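Local atomic coordinates of cytokinin riboside 5'-monophosphate phosphoribohydrolase (Corynebacterium glutamicum, PDB entry 5ZBL), a protein that belongs to the possible lysine decarboxylase family of the SLOG clan and folds as a Rossmann-like parallel beta-sheet flanked by helices. Residues V13-G18 / G109-P114; Q32-T37 / H179-A184; L45-G50 / I57-F62; K137-Y142 / E170-E175. All blocks are in the same frame, centred on the assembly; numbering follows the deposited sequence.

Interaction 1 of 4, residues V13-G18 / G109-P114; sequences VTVFTG and GFIAMP
The rings of Phe16 and Phe110 lie on the same face of the sheet, nearly parallel (22°) but so displaced, with centroids 5.8 Å apart, that little of one ring lies over the other. CZ of Phe16 comes 3.7 Å from CD1 of Phe110. That same CD1 borders CB of Thr14, whose hydroxyl is hydrogen-bonded to Met103 O, while CB of Ala112 sits at the edge of the Phe16 ring, near its plane. Val126 of helix 117-130 touches both rings. Strands 12-16 and 110-112, which carry these side chains, are parallel neighbours in the interior of the Rossmann-like sheet. Pro114 opens a sequence matching the PGGxGTxxE motif of this family. Thr14, Val15 and Phe16 pair with Phe110, Ile111 and Ala112, and the bonds alternate: Thr14 N to Gly109 O, Ile111 N to Thr14 O, Phe16 N to Ile111 O, and Met113 N to Phe16 O. On the face bearing Val15 and Ile111, CG1 of Val15 packs 3.9 Å from CG of Met113. The Met113 chain bends at its third torsion (chi3 -47°), placing CE 3.6 Å from CB of Thr17. Beyond the strand ends Pro114 O accepts two bonds, one from Thr17 OG1 at 2.9 Å, nearly along the C=O axis, and one from Gly18 N at 3.1 Å, which comes in the carbonyl plane onto a lone pair. Gly18 also lies close to a bound phosphate ion.

Interaction 2 of 4, residues Q32-T37 / H179-A184; sequences QTLAKT and HALLKA
His179 presents one face of its imidazole to the methyl of Thr37: CG2 sits 3.8 Å above the ring plane, offset toward the rim, in a CH-pi contact whose direction is 15° off the ring normal. The threonine methyl is placed for this by its side-chain torsion, CG2 standing anti to the backbone N, while OG1 lies beside that N. The hydroxyl turns back into its own helix and donates to Thr33 O at 2.7 Å. Thr33 O also accepts the helical bond from Thr37 N, and the two donors reach it from opposite faces of the carbonyl plane, so the side chain of Thr37 is pinned with its methyl turned to helix 178-186. Further along, Leu181 points toward helix 25-40, and its CD2 touches CD1 of Leu34 at 4.3 Å. Leu182 makes the tighter contact. Its CD1 presses against CG2 of Thr37 at 3.4 Å, closer than ordinary van der Waals separation, and also meets CB of Thr37 at 3.6 Å. Leu182 CD1 lies 4.1 Å from CD1 of Leu34, the two leucines crossing obliquely. Arg41, just beyond helix 25-40, covers part of both His179 and Leu182. The two helix segments run with their axes 10.0 Å apart at closest approach and inclined by 43°, joined by methyl-to-methyl contacts and the Thr37-His179 CH-pi contact. Beneath them lies the sheet: Leu34 rests on Met113 and Tyr142, Leu181 on Ala140, Tyr142 and Glu175, and on its far flank helix 25-40 packs against helix 53-64 through Ala35.

Interaction 3 of 4, residues L45-G50 / I57-F62; sequences LVYGGG and IVADAF
The hydroxyl of Tyr47, which rests 3.3 Å from CB of Ala59, donates to Gly50 O at 2.7 Å, the donor standing 26° out of the carbonyl plane. The loop after the strand crosses one face of the phenol, with Gly49 N 3.3 Å above the ring, over its centre. Tyr47 CG sits between the backbone N and the carbonyl carbon (chi1 87°), and the ring is directed to the helix, where CZ packs on the Ala59 methyl. Strand 44-47 and helix 53-64 are the first two elements of a beta-alpha-beta unit completed by strand 69-74, and the glycines from Gly48 into the start of the helix resemble a Rossmann-type GxGxxG pattern. The strand and helix segments run nearly antiparallel, their axes 9.5 Å apart. Leu45 makes the main contact between them. Its CB lies 3.6 Å above the Phe62 ring, over the centre and 6° off the ring normal, a CH-pi contact. Its CD2 reaches back toward the start of the helix, 3.5 Å from Ala59 CA and 4.1 Å from Val58 CG1. Val58 O meets the Phe62 ring edge in plane, and Ala35, Ala38 and Val39 of helix 25-40 pack on the same phenylalanine.

Interaction 4 of 4, residues K137-Y142 / E170-E175; sequences KPVALY and ECLIVE. With EDO (1,2-ethanediol), chain E.
Strand 173-175 is an outermost strand of the chain's parallel sheet, and this contact lays it beside strand 139-142. Ala140, Leu141 and Tyr142 pair with Ile173, Val174 and Glu175, and three backbone bonds join the strands: Ile173 N to Val139 O, Leu141 N to Ile173 O, and Glu175 N to Leu141 O. Ahead of the first of these a water bridges the two segments, accepting from Val139 N at 3.2 Å and donating to Cys171 O at 2.7 Å, although Cys171 itself is poorly ordered. On the face bearing Leu141 and Val174, CD1 of Leu141 is the shared apolar tip. It meets CD2 of Leu172 at 4.0 Å, the two leucines crossing at about a right angle, and CG2 of Val174 at 4.2 Å. Leu172 CG stands anti to its backbone N (chi1 174°), and CD1 beyond it covers Val139 O at 3.5 Å. On the other face Ala140 CB rests against Ile173 CB at 3.8 Å, and Ile173 CD1 extends to Pro138 CB at 3.9 Å. The bent Glu175 chain leads away from strand 139-142, and its OE2 accepts from O1 of a 1,2-ethanediol molecule, probably from the crystallisation liquor, at 2.9 Å; Asp143 also binds this diol. Helix 178-186 covers the Ala140 and Ile173 face through Leu181, Ala184 and Met185, helix 117-130 lies against Val139, Leu141 and Leu172, and strand 110-112 continues the sheet on the inner side of strand 139-142.

From the N terminus, strand 12-16 opens interaction 1, whose loop closes only at strand 110-112. Helix 25-40 opens interaction 2 before that closure, and its partner helix 178-186 comes near the C terminus, so the two loops cross. Interaction 3 is a local closure, strand to following helix, lying within both long loops. Interaction 4 begins after interaction 1 has closed and is complete before helix 178-186, within the span of interaction 2. Backbone bonds join interaction 1 to 3 through Val46 and to 4 through Ala140, making one sheet; interactions 3 and 4 lie on opposite sides of the chain's centre, their centres about 20 Å apart. Interaction 2 packs across one face, touching all three others.

Interaction 1 of 4, residues V13-G18 / G109-P114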
loop_
_atom_site.group_PDB
_atom_site.type_symbol
_atom_site.label_atom_id
_atom_site.label_comp_id
_atom_site.label_asym_id
_atom_site.label_seq_id
_atom_site.Cartn_x
_atom_site.Cartn_y
_atom_site.Cartn_z
ATOM N N VAL A 13 -1.060 13.165 15.486
ATOM C CA VAL A 13 -0.529 12.058 14.709
ATOM C C VAL A 13 -1.629 11.237 14.098
ATOM O O VAL A 13 -2.621 10.857 14.780
ATOM C CB VAL A 13 0.384 11.106 15.504
ATOM C CG1 VAL A 13 1.678 11.823 15.882
ATOM C CG2 VAL A 13 -0.365 10.463 16.687
ATOM N N THR A 14 -1.418 10.906 12.822
ATOM C CA THR A 14 -2.342 10.060 12.080
ATOM C C THR A 14 -1.839 8.664 12.278
ATOM O O THR A 14 -0.676 8.393 12.028
ATOM C CB THR A 14 -2.383 10.440 10.592
ATOM O OG1 THR A 14 -2.937 11.743 10.475
ATOM C CG2 THR A 14 -3.263 9.505 9.781
ATOM N N VAL A 15 -2.693 7.792 12.761
ATOM C CA VAL A 15 -2.265 6.444 13.084
ATOM C C VAL A 15 -2.888 5.391 12.189
ATOM O O VAL A 15 -4.096 5.367 12.018
ATOM C CB VAL A 15 -2.501 6.107 14.551
ATOM C CG1 VAL A 15 -2.045 4.680 14.848
ATOM C CG2 VAL A 15 -1.688 7.071 15.407
ATOM N N PHE A 16 -2.055 4.548 11.588
ATOM C CA PHE A 16 -2.569 3.431 10.776
ATOM C C PHE A 16 -2.397 2.163 11.605
ATOM O O PHE A 16 -1.268 1.900 12.091
ATOM C CB PHE A 16 -1.760 3.264 9.482
ATOM C CG PHE A 16 -1.616 4.515 8.656
ATOM C CD1 PHE A 16 -2.693 5.360 8.427
ATOM C CD2 PHE A 16 -0.414 4.795 8.015
ATOM C CE1 PHE A 16 -2.556 6.500 7.640
ATOM C CE2 PHE A 16 -0.287 5.923 7.189
ATOM C CZ PHE A 16 -1.347 6.779 7.016
ATOM N N THR A 17 -3.456 1.373 11.742
ATOM C CA THR A 17 -3.339 0.128 12.473
ATOM C C THR A 17 -4.452 -0.873 12.168
ATOM O O THR A 17 -5.451 -0.558 11.575
ATOM C CB THR A 17 -3.281 0.424 13.975
ATOM O OG1 THR A 17 -2.914 -0.749 14.714
ATOM C CG2 THR A 17 -4.608 0.998 14.484
ATOM N N GLY A 18 -4.242 -2.117 12.545
ATOM C CA GLY A 18 -5.213 -3.177 12.221
ATOM C C GLY A 18 -6.638 -3.066 12.744
ATOM O O GLY A 18 -6.898 -2.500 13.820
ATOM N N GLY A 109 1.993 14.158 11.352
ATOM C CA GLY A 109 2.914 13.035 11.235
ATOM C C GLY A 109 2.116 11.734 11.219
ATOM O O GLY A 109 0.918 11.747 11.524
ATOM N N PHE A 110 2.802 10.641 10.877
ATOM C CA PHE A 110 2.204 9.337 10.614
ATOM C C PHE A 110 2.902 8.273 11.448
ATOM O O PHE A 110 4.138 8.263 11.523
ATOM C CB PHE A 110 2.362 8.996 9.147
ATOM C CG PHE A 110 1.662 9.948 8.221
ATOM C CD1 PHE A 110 0.282 9.907 8.077
ATOM C CD2 PHE A 110 2.378 10.872 7.486
ATOM C CE1 PHE A 110 -0.370 10.798 7.242
ATOM C CE2 PHE A 110 1.735 11.771 6.625
ATOM C CZ PHE A 110 0.369 11.743 6.529
ATOM N N ILE A 111 2.110 7.398 12.076
ATOM C CA ILE A 111 2.602 6.215 12.756
ATOM C C ILE A 111 1.863 4.995 12.184
ATOM O O ILE A 111 0.639 4.984 12.052
ATOM C CB ILE A 111 2.328 6.283 14.245
ATOM C CG1 ILE A 111 3.049 7.489 14.872
ATOM C CG2 ILE A 111 2.840 5.051 14.990
ATOM C CD1 ILE A 111 2.603 7.729 16.317
ATOM N N ALA A 112 2.631 3.964 11.840
ATOM C CA ALA A 112 2.063 2.718 11.420
ATOM C C ALA A 112 2.380 1.716 12.541
ATOM O O ALA A 112 3.562 1.499 12.887
ATOM C CB ALA A 112 2.608 2.283 10.062
ATOM N N MET A 113 1.302 1.197 13.132
ATOM C CA MET A 113 1.366 0.173 14.141
ATOM C C MET A 113 1.097 -1.152 13.434
ATOM O O MET A 113 0.678 -1.177 12.289
ATOM C CB MET A 113 0.297 0.421 15.204
ATOM C CG MET A 113 0.322 1.808 15.860
ATOM S SD MET A 113 -0.453 1.855 17.509
ATOM C CE MET A 113 -1.980 0.974 17.242
ATOM N N PRO A 114 1.284 -2.269 14.141
ATOM C CA PRO A 114 0.904 -3.527 13.533
ATOM C C PRO A 114 -0.503 -3.507 12.948
ATOM O O PRO A 114 -1.404 -2.843 13.469
ATOM C CB PRO A 114 0.958 -4.498 14.702
ATOM C CG PRO A 114 2.072 -3.934 15.540
ATOM C CD PRO A 114 1.869 -2.459 15.478
#

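Interaction 2 of 4, residues Q32-T37 / H179-A184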
loop_
_atom_site.group_PDB
_atom_site.type_symbol
_atom_site.label_atom_id
_atom_site.label_comp_id
_atom_site.label_asym_id
_atom_site.label_seq_id
_atom_site.Cartn_x
_atom_site.Cartn_y
_atom_site.Cartn_z
ATOM N N GLN A 32 -1.904 1.113 23.870
ATOM C CA GLN A 32 -2.250 1.909 25.057
ATOM C C GLN A 32 -1.117 2.721 25.610
ATOM O O GLN A 32 -1.324 3.875 25.971
ATOM C CB GLN A 32 -2.786 0.998 26.147
ATOM C CG GLN A 32 -4.173 0.513 25.791
ATOM C CD GLN A 32 -4.584 -0.737 26.527
ATOM O OE1 GLN A 32 -5.662 -1.238 26.283
ATOM N NE2 GLN A 32 -3.716 -1.262 27.416
ATOM N N THR A 33 0.078 2.136 25.653
ATOM C CA THR A 33 1.264 2.868 26.124
ATOM C C THR A 33 1.601 3.986 25.165
ATOM O O THR A 33 2.059 5.065 25.582
ATOM C CB THR A 33 2.505 1.954 26.299
ATOM O OG1 THR A 33 2.092 0.706 26.833
ATOM C CG2 THR A 33 3.440 2.541 27.302
ATOM N N LEU A 34 1.400 3.717 23.880
ATOM C CA LEU A 34 1.668 4.725 22.857
ATOM C C LEU A 34 0.694 5.926 22.983
ATOM O O LEU A 34 1.113 7.097 23.018
ATOM C CB LEU A 34 1.621 4.061 21.474
ATOM C CG LEU A 34 1.857 4.980 20.283
ATOM C CD1 LEU A 34 3.183 5.756 20.370
ATOM C CD2 LEU A 34 1.753 4.163 19.008
ATOM N N ALA A 35 -0.598 5.618 23.068
ATOM C CA ALA A 35 -1.641 6.615 23.307
ATOM C C ALA A 35 -1.396 7.527 24.527
ATOM O O ALA A 35 -1.582 8.744 24.452
ATOM C CB ALA A 35 -2.973 5.893 23.474
ATOM N N LYS A 36 -1.007 6.919 25.649
ATOM C CA LYS A 36 -0.739 7.656 26.910
ATOM C C LYS A 36 0.443 8.639 26.797
ATOM O O LYS A 36 0.363 9.787 27.261
ATOM C CB LYS A 36 -0.514 6.645 28.072
ATOM C CG LYS A 36 -0.167 7.218 29.455
ATOM C CD LYS A 36 -1.162 8.273 29.964
ATOM C CE LYS A 36 -1.224 8.375 31.488
ATOM N NZ LYS A 36 -2.618 8.688 31.912
ATOM N N THR A 37 1.543 8.154 26.217
ATOM C CA THR A 37 2.719 8.958 25.943
ATOM C C THR A 37 2.351 10.134 25.074
ATOM O O THR A 37 2.756 11.278 25.352
ATOM C CB THR A 37 3.769 8.119 25.203
ATOM O OG1 THR A 37 3.950 6.910 25.922
ATOM C CG2 THR A 37 5.113 8.833 25.087
ATOM N N HIS A 179 8.196 6.229 23.776
ATOM C CA HIS A 179 8.920 7.454 24.125
ATOM C C HIS A 179 9.877 7.824 23.035
ATOM O O HIS A 179 9.844 8.970 22.554
ATOM C CB HIS A 179 9.629 7.333 25.485
ATOM C CG HIS A 179 8.688 7.456 26.651
ATOM N ND1 HIS A 179 8.049 6.370 27.220
ATOM C CD2 HIS A 179 8.238 8.543 27.319
ATOM C CE1 HIS A 179 7.265 6.779 28.198
ATOM N NE2 HIS A 179 7.343 8.096 28.261
ATOM N N ALA A 180 10.698 6.850 22.636
ATOM C CA ALA A 180 11.686 7.047 21.594
ATOM C C ALA A 180 11.052 7.392 20.223
ATOM O O ALA A 180 11.588 8.224 19.489
ATOM C CB ALA A 180 12.576 5.833 21.482
ATOM N N LEU A 181 9.905 6.767 19.929
ATOM C CA LEU A 181 9.137 6.999 18.724
ATOM C C LEU A 181 8.564 8.407 18.600
ATOM O O LEU A 181 8.693 9.040 17.536
ATOM C CB LEU A 181 7.977 6.004 18.635
ATOM C CG LEU A 181 7.227 6.029 17.267
ATOM C CD1 LEU A 181 6.785 4.651 16.826
ATOM C CD2 LEU A 181 6.023 6.940 17.313
ATOM N N LEU A 182 7.890 8.878 19.652
ATOM C CA LEU A 182 7.313 10.234 19.653
ATOM C C LEU A 182 8.391 11.283 19.729
ATOM O O LEU A 182 8.304 12.310 19.038
ATOM C CB LEU A 182 6.331 10.423 20.795
ATOM C CG LEU A 182 5.035 9.622 20.590
ATOM C CD1 LEU A 182 4.280 9.431 21.897
ATOM C CD2 LEU A 182 4.147 10.283 19.544
ATOM N N LYS A 183 9.408 11.027 20.545
ATOM C CA LYS A 183 10.559 11.941 20.639
ATOM C C LYS A 183 11.202 12.154 19.293
ATOM O O LYS A 183 11.490 13.283 18.918
ATOM C CB LYS A 183 11.609 11.432 21.619
ATOM C CG LYS A 183 12.812 12.346 21.785
ATOM C CD LYS A 183 13.478 12.157 23.141
ATOM C CE LYS A 183 14.448 13.293 23.441
ATOM N NZ LYS A 183 15.854 12.923 23.130
ATOM N N ALA A 184 11.415 11.070 18.554
ATOM C CA ALA A 184 12.016 11.181 17.226
ATOM C C ALA A 184 11.133 11.986 16.251
ATOM O O ALA A 184 11.679 12.717 15.427
ATOM C CB ALA A 184 12.352 9.804 16.661
#

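Interaction 3 of 4, residues L45-G50 / I57-F62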
loop_
_atom_site.group_PDB
_atom_site.type_symbol
_atom_site.label_atom_id
_atom_site.label_comp_id
_atom_site.label_asym_id
_atom_site.label_seq_id
_atom_site.Cartn_x
_atom_site.Cartn_y
_atom_site.Cartn_z
ATOM N N LEU A 45 -5.013 12.207 18.356
ATOM C CA LEU A 45 -5.165 11.094 17.401
ATOM C C LEU A 45 -5.995 11.461 16.167
ATOM O O LEU A 45 -7.114 11.964 16.267
ATOM C CB LEU A 45 -5.832 9.888 18.099
ATOM C CG LEU A 45 -6.168 8.657 17.242
ATOM C CD1 LEU A 45 -4.920 8.154 16.536
ATOM C CD2 LEU A 45 -6.755 7.535 18.061
ATOM N N VAL A 46 -5.458 11.181 15.003
ATOM C CA VAL A 46 -6.258 11.144 13.797
ATOM C C VAL A 46 -6.134 9.716 13.324
ATOM O O VAL A 46 -5.004 9.195 13.213
ATOM C CB VAL A 46 -5.725 12.051 12.715
ATOM C CG1 VAL A 46 -6.636 11.980 11.507
ATOM C CG2 VAL A 46 -5.621 13.495 13.231
ATOM N N TYR A 47 -7.267 9.082 13.050
ATOM C CA TYR A 47 -7.257 7.680 12.576
ATOM C C TYR A 47 -8.499 7.404 11.738
ATOM O O TYR A 47 -9.319 8.294 11.513
ATOM C CB TYR A 47 -7.093 6.698 13.746
ATOM C CG TYR A 47 -8.394 6.306 14.418
ATOM C CD1 TYR A 47 -9.308 7.266 14.836
ATOM C CD2 TYR A 47 -8.701 4.982 14.659
ATOM C CE1 TYR A 47 -10.499 6.913 15.420
ATOM C CE2 TYR A 47 -9.895 4.625 15.258
ATOM C CZ TYR A 47 -10.802 5.588 15.609
ATOM O OH TYR A 47 -11.982 5.241 16.223
ATOM N N GLY A 48 -8.616 6.166 11.236
ATOM C CA GLY A 48 -9.637 5.823 10.295
ATOM C C GLY A 48 -11.017 5.576 10.861
ATOM O O GLY A 48 -11.888 5.132 10.110
ATOM N N GLY A 49 -11.247 5.834 12.151
ATOM C CA GLY A 49 -12.607 5.798 12.755
ATOM C C GLY A 49 -13.279 4.480 13.208
ATOM O O GLY A 49 -14.491 4.441 13.529
ATOM N N GLY A 50 -12.510 3.402 13.275
ATOM C CA GLY A 50 -13.074 2.105 13.577
ATOM C C GLY A 50 -13.189 1.896 15.075
ATOM O O GLY A 50 -12.575 2.623 15.874
ATOM N N ILE A 57 -8.809 0.002 20.132
ATOM C CA ILE A 57 -7.952 0.150 21.280
ATOM C C ILE A 57 -7.264 1.517 21.336
ATOM O O ILE A 57 -7.243 2.147 22.394
ATOM C CB ILE A 57 -6.861 -0.908 21.279
ATOM C CG1 ILE A 57 -7.447 -2.321 21.442
ATOM C CG2 ILE A 57 -5.853 -0.611 22.360
ATOM C CD1 ILE A 57 -8.240 -2.572 22.708
ATOM N N VAL A 58 -6.637 1.938 20.232
ATOM C CA VAL A 58 -5.861 3.194 20.241
ATOM C C VAL A 58 -6.780 4.447 20.405
ATOM O O VAL A 58 -6.443 5.388 21.103
ATOM C CB VAL A 58 -4.866 3.297 19.024
ATOM C CG1 VAL A 58 -5.582 3.627 17.730
ATOM C CG2 VAL A 58 -3.785 4.340 19.270
ATOM N N ALA A 59 -7.944 4.420 19.771
ATOM C CA ALA A 59 -8.965 5.450 19.877
ATOM C C ALA A 59 -9.390 5.566 21.340
ATOM O O ALA A 59 -9.301 6.649 21.901
ATOM C CB ALA A 59 -10.164 5.124 18.995
ATOM N N ASP A 60 -9.786 4.443 21.940
ATOM C CA ASP A 60 -10.189 4.372 23.356
ATOM C C ASP A 60 -9.141 4.824 24.321
ATOM O O ASP A 60 -9.489 5.375 25.366
ATOM C CB ASP A 60 -10.550 2.923 23.750
ATOM C CG ASP A 60 -11.911 2.468 23.198
ATOM O OD1 ASP A 60 -12.660 3.306 22.621
ATOM O OD2 ASP A 60 -12.231 1.270 23.344
ATOM N N ALA A 61 -7.871 4.526 24.040
ATOM C CA ALA A 61 -6.801 4.848 24.968
ATOM C C ALA A 61 -6.462 6.320 24.966
ATOM O O ALA A 61 -6.085 6.866 26.034
ATOM C CB ALA A 61 -5.556 4.000 24.712
ATOM N N PHE A 62 -6.607 6.981 23.815
ATOM C CA PHE A 62 -6.354 8.433 23.724
ATOM C C PHE A 62 -7.492 9.131 24.475
ATOM O O PHE A 62 -7.284 10.088 25.239
ATOM C CB PHE A 62 -6.329 8.954 22.273
ATOM C CG PHE A 62 -4.967 9.036 21.633
ATOM C CD1 PHE A 62 -4.397 7.929 21.025
ATOM C CD2 PHE A 62 -4.318 10.260 21.500
ATOM C CE1 PHE A 62 -3.181 8.019 20.359
ATOM C CE2 PHE A 62 -3.090 10.351 20.849
ATOM C CZ PHE A 62 -2.544 9.225 20.252
#

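Interaction 4 of 4, residues K137-Y142 / E170-E175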
loop_
_atom_site.group_PDB
_atom_site.type_symbol
_atom_site.label_atom_id
_atom_site.label_comp_id
_atom_site.label_asym_id
_atom_site.label_seq_id
_atom_site.Cartn_x
_atom_site.Cartn_y
_atom_site.Cartn_z
ATOM N N LYS A 137 6.385 15.127 6.177
ATOM C CA LYS A 137 5.989 14.893 7.536
ATOM C C LYS A 137 6.655 13.599 7.969
ATOM O O LYS A 137 6.780 12.694 7.179
ATOM C CB LYS A 137 4.466 14.756 7.626
ATOM C CG LYS A 137 3.688 16.031 7.296
ATOM C CD LYS A 137 2.180 15.768 7.215
ATOM C CE LYS A 137 1.380 17.069 7.096
ATOM N NZ LYS A 137 -0.075 16.796 6.936
ATOM N N PRO A 138 7.070 13.494 9.230
ATOM C CA PRO A 138 7.729 12.252 9.679
ATOM C C PRO A 138 6.808 11.040 9.595
ATOM O O PRO A 138 5.620 11.156 9.875
ATOM C CB PRO A 138 8.077 12.530 11.134
ATOM C CG PRO A 138 7.189 13.657 11.542
ATOM C CD PRO A 138 6.885 14.474 10.322
ATOM N N VAL A 139 7.367 9.922 9.147
ATOM C CA VAL A 139 6.660 8.620 9.115
ATOM C C VAL A 139 7.416 7.698 10.057
ATOM O O VAL A 139 8.645 7.595 9.977
ATOM C CB VAL A 139 6.624 8.040 7.724
ATOM C CG1 VAL A 139 5.866 6.708 7.694
ATOM C CG2 VAL A 139 5.995 9.052 6.789
ATOM N N ALA A 140 6.690 7.091 10.992
ATOM C CA ALA A 140 7.308 6.254 12.008
ATOM C C ALA A 140 6.680 4.869 12.025
ATOM O O ALA A 140 5.462 4.731 11.939
ATOM C CB ALA A 140 7.172 6.895 13.364
ATOM N N LEU A 141 7.526 3.853 12.145
ATOM C CA LEU A 141 7.082 2.478 12.292
ATOM C C LEU A 141 7.218 2.085 13.760
ATOM O O LEU A 141 8.309 2.063 14.304
ATOM C CB LEU A 141 7.910 1.562 11.403
ATOM C CG LEU A 141 8.033 1.914 9.931
ATOM C CD1 LEU A 141 8.844 0.820 9.245
ATOM C CD2 LEU A 141 6.660 2.070 9.302
ATOM N N TYR A 142 6.088 1.819 14.397
ATOM C CA TYR A 142 6.059 1.420 15.792
ATOM C C TYR A 142 6.330 -0.086 15.804
ATOM O O TYR A 142 5.423 -0.909 15.544
ATOM C CB TYR A 142 4.704 1.803 16.420
ATOM C CG TYR A 142 4.516 1.603 17.923
ATOM C CD1 TYR A 142 5.560 1.779 18.826
ATOM C CD2 TYR A 142 3.262 1.265 18.434
ATOM C CE1 TYR A 142 5.356 1.631 20.173
ATOM C CE2 TYR A 142 3.044 1.123 19.785
ATOM C CZ TYR A 142 4.102 1.292 20.662
ATOM O OH TYR A 142 3.922 1.140 22.053
ATOM N N GLU A 170 16.205 6.319 4.432
ATOM C CA GLU A 170 16.982 6.525 5.681
ATOM C C GLU A 170 16.526 7.648 6.649
ATOM O O GLU A 170 17.112 7.813 7.711
ATOM C CB GLU A 170 18.478 6.686 5.311
ATOM C CG GLU A 170 19.502 6.688 6.458
ATOM C CD GLU A 170 19.278 5.631 7.551
ATOM O OE1 GLU A 170 19.265 4.421 7.231
ATOM O OE2 GLU A 170 19.146 6.013 8.742
ATOM N N CYS A 171 15.481 8.396 6.311
ATOM C CA CYS A 171 14.867 9.384 7.248
ATOM C C CYS A 171 13.607 8.803 7.945
ATOM O O CYS A 171 12.811 9.515 8.570
ATOM C CB CYS A 171 14.545 10.669 6.482
ATOM S SG CYS A 171 14.282 10.353 4.721
ATOM N N LEU A 172 13.475 7.487 7.834
ATOM C CA LEU A 172 12.370 6.723 8.357
ATOM C C LEU A 172 12.565 6.448 9.855
ATOM O O LEU A 172 13.579 5.883 10.236
ATOM C CB LEU A 172 12.323 5.384 7.592
ATOM C CG LEU A 172 11.313 4.372 8.083
ATOM C CD1 LEU A 172 9.923 4.993 8.038
ATOM C CD2 LEU A 172 11.410 3.115 7.242
ATOM N N ILE A 173 11.600 6.807 10.694
ATOM C CA ILE A 173 11.704 6.488 12.130
ATOM C C ILE A 173 11.208 5.073 12.355
ATOM O O ILE A 173 10.179 4.694 11.848
ATOM C CB ILE A 173 10.923 7.494 12.997
ATOM C CG1 ILE A 173 11.454 8.931 12.789
ATOM C CG2 ILE A 173 11.029 7.152 14.445
ATOM C CD1 ILE A 173 10.373 9.962 12.969
ATOM N N VAL A 174 11.988 4.275 13.064
ATOM C CA VAL A 174 11.612 2.905 13.458
ATOM C C VAL A 174 11.894 2.707 14.962
ATOM O O VAL A 174 13.027 2.735 15.358
ATOM C CB VAL A 174 12.442 1.867 12.680
ATOM C CG1 VAL A 174 12.020 0.431 13.060
ATOM C CG2 VAL A 174 12.328 2.135 11.182
ATOM N N GLU A 175 10.880 2.526 15.804
ATOM C CA GLU A 175 11.147 2.347 17.237
ATOM C C GLU A 175 10.160 1.383 17.895
ATOM O O GLU A 175 9.027 1.362 17.548
ATOM C CB GLU A 175 11.131 3.674 17.967
ATOM C CG GLU A 175 12.165 4.731 17.569
ATOM C CD GLU A 175 13.656 4.357 17.693
ATOM O OE1 GLU A 175 14.452 5.092 17.047
ATOM O OE2 GLU A 175 14.051 3.377 18.385
HETATM C C1 EDO E . 14.478 -0.366 17.793
HETATM O O1 EDO E . 15.227 0.839 17.613
HETATM C C2 EDO E . 13.461 -0.519 16.653
HETATM O O2 EDO E . 13.342 -1.892 16.262
HETATM O O HOH W 1 10.249 10.087 7.841
#